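Local coordinates for protein thioredoxin (Thermosipho africanus, PDB 6MOS) that probably works as a thiol-disulfide oxidoreductase, cycling a CxxC pair between disulfide and dithiol to reduce partner proteins, at residues A[103-106]-A[107-111]. Sequence-based numbering, arbitrary orientation.
Sequences VINT and IERYL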
loop_
_atom_site.group_PDB
_atom_site.type_symbol
_atom_site.label_atom_id
_atom_site.label_comp_id
_atom_site.label_asym_id
_atom_site.label_seq_id
_atom_site.Cartn_x
_atom_site.Cartn_y
_atom_site.Cartn_z
ATOM N N VAL A 103 -3.203 1.088 8.225
ATOM C CA VAL A 103 -2.311 0.199 7.488
ATOM C C VAL A 103 -1.416 -0.575 8.445
ATOM O O VAL A 103 -1.267 -1.797 8.333
ATOM C CB VAL A 103 -1.480 0.998 6.468
ATOM C CG1 VAL A 103 -0.540 0.063 5.698
ATOM C CG2 VAL A 103 -2.410 1.741 5.520
ATOM N N ILE A 104 -0.804 0.126 9.401
ATOM C CA ILE A 104 0.043 -0.555 10.376
ATOM C C ILE A 104 -0.765 -1.584 11.148
ATOM O O ILE A 104 -0.308 -2.715 11.380
ATOM C CB ILE A 104 0.709 0.462 11.320
ATOM C CG1 ILE A 104 1.666 1.361 10.538
ATOM C CG2 ILE A 104 1.461 -0.270 12.434
ATOM C CD1 ILE A 104 2.149 2.568 11.317
ATOM N N ASN A 105 -1.982 -1.213 11.556
ATOM C CA ASN A 105 -2.801 -2.120 12.349
ATOM C C ASN A 105 -3.132 -3.389 11.575
ATOM O O ASN A 105 -3.120 -4.488 12.141
ATOM C CB ASN A 105 -4.074 -1.410 12.796
ATOM C CG ASN A 105 -4.611 -1.964 14.084
ATOM O OD1 ASN A 105 -5.674 -2.589 14.106
ATOM N ND2 ASN A 105 -3.872 -1.754 15.173
ATOM N N THR A 106 -3.423 -3.262 10.276
ATOM C CA THR A 106 -3.743 -4.441 9.475
ATOM C C THR A 106 -2.523 -5.336 9.316
ATOM O O THR A 106 -2.633 -6.567 9.408
ATOM C CB THR A 106 -4.288 -4.024 8.104
ATOM O OG1 THR A 106 -5.530 -3.329 8.271
ATOM C CG2 THR A 106 -4.515 -5.236 7.215
ATOM N N ILE A 107 -1.352 -4.735 9.086
ATOM C CA ILE A 107 -0.133 -5.524 8.955
ATOM C C ILE A 107 0.150 -6.275 10.249
ATOM O O ILE A 107 0.487 -7.465 10.233
ATOM C CB ILE A 107 1.048 -4.623 8.541
ATOM C CG1 ILE A 107 0.784 -4.007 7.172
ATOM C CG2 ILE A 107 2.346 -5.404 8.527
ATOM C CD1 ILE A 107 1.942 -3.170 6.625
ATOM N N GLU A 108 -0.027 -5.607 11.393
ATOM C CA GLU A 108 0.245 -6.268 12.667
ATOM C C GLU A 108 -0.750 -7.386 12.942
ATOM O O GLU A 108 -0.351 -8.495 13.330
ATOM C CB GLU A 108 0.247 -5.243 13.801
ATOM C CG GLU A 108 1.565 -4.503 13.889
ATOM C CD GLU A 108 1.681 -3.621 15.113
ATOM O OE1 GLU A 108 0.634 -3.203 15.652
ATOM O OE2 GLU A 108 2.828 -3.346 15.533
ATOM N N ARG A 109 -2.041 -7.132 12.726
ATOM C CA ARG A 109 -3.041 -8.173 12.948
ATOM C C ARG A 109 -2.808 -9.367 12.036
ATOM O O ARG A 109 -2.918 -10.521 12.474
ATOM C CB ARG A 109 -4.450 -7.617 12.738
ATOM C CG ARG A 109 -4.895 -6.578 13.760
ATOM C CD ARG A 109 -6.410 -6.583 13.927
ATOM N NE ARG A 109 -7.104 -6.813 12.663
ATOM C CZ ARG A 109 -7.391 -5.859 11.781
ATOM N NH1 ARG A 109 -7.035 -4.605 12.021
ATOM N NH2 ARG A 109 -8.028 -6.165 10.655
ATOM N N TYR A 110 -2.486 -9.117 10.759
ATOM C CA TYR A 110 -2.244 -10.226 9.844
ATOM C C TYR A 110 -1.038 -11.047 10.275
ATOM O O TYR A 110 -1.069 -12.285 10.232
ATOM C CB TYR A 110 -2.052 -9.718 8.413
ATOM C CG TYR A 110 -1.922 -10.854 7.420
ATOM C CD1 TYR A 110 -3.039 -11.580 7.019
ATOM C CD2 TYR A 110 -0.686 -11.215 6.907
ATOM C CE1 TYR A 110 -2.930 -12.616 6.126
ATOM C CE2 TYR A 110 -0.564 -12.258 6.005
ATOM C CZ TYR A 110 -1.692 -12.949 5.618
ATOM O OH TYR A 110 -1.571 -13.981 4.721
ATOM N N LEU A 111 0.036 -10.383 10.706
ATOM C CA LEU A 111 1.212 -11.132 11.144
ATOM C C LEU A 111 0.931 -11.884 12.438
ATOM O O LEU A 111 1.423 -13.006 12.630
ATOM C CB LEU A 111 2.407 -10.194 11.306
ATOM C CG LEU A 111 2.983 -9.725 9.964
ATOM C CD1 LEU A 111 4.075 -8.693 10.166
ATOM C CD2 LEU A 111 3.508 -10.909 9.167
#
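Arg109 reaches back one turn of helix 100-115 to Asn105, with a hydrogen bond between the side chains as well as one between the backbones. Arg109 CB lies 3.5 Å from Asn105 O, the carbonyl that also accepts the backbone N-H of Arg109 at 2.9 Å. CG, set beside its own backbone N by a chi1 of -67°, comes still nearer that oxygen. CD is no closer to Asn105 OD1 than CG is; the bend at chi3 brings one face of the guanidinium over Thr106 CA. At the tip, NH1 of Arg109 donates to Asn105 OD1 across 3.2 Å; the acceptor lies in the guanidinium plane, but the N-H points somewhat off line, at 143°, and the amide is turned 50° from the guanidinium.

This is the C-terminal helix of a thioredoxin fold, with Arg109 and Asn105 on its exposed side. On the buried side Val103 and Ile107 run alongside each other, CG1 of Val103 4.2 Å from CD1 of Ile107, both against Ile84 of the central sheet. Thr106 packs there too, its OG1 hydrogen-bonded to the carbonyl of Glu102, while Thr106 O receives Tyr110 N at 2.9 Å and the Tyr110 hydroxyl is hydrogen-bonded to the Asp86 carboxylate.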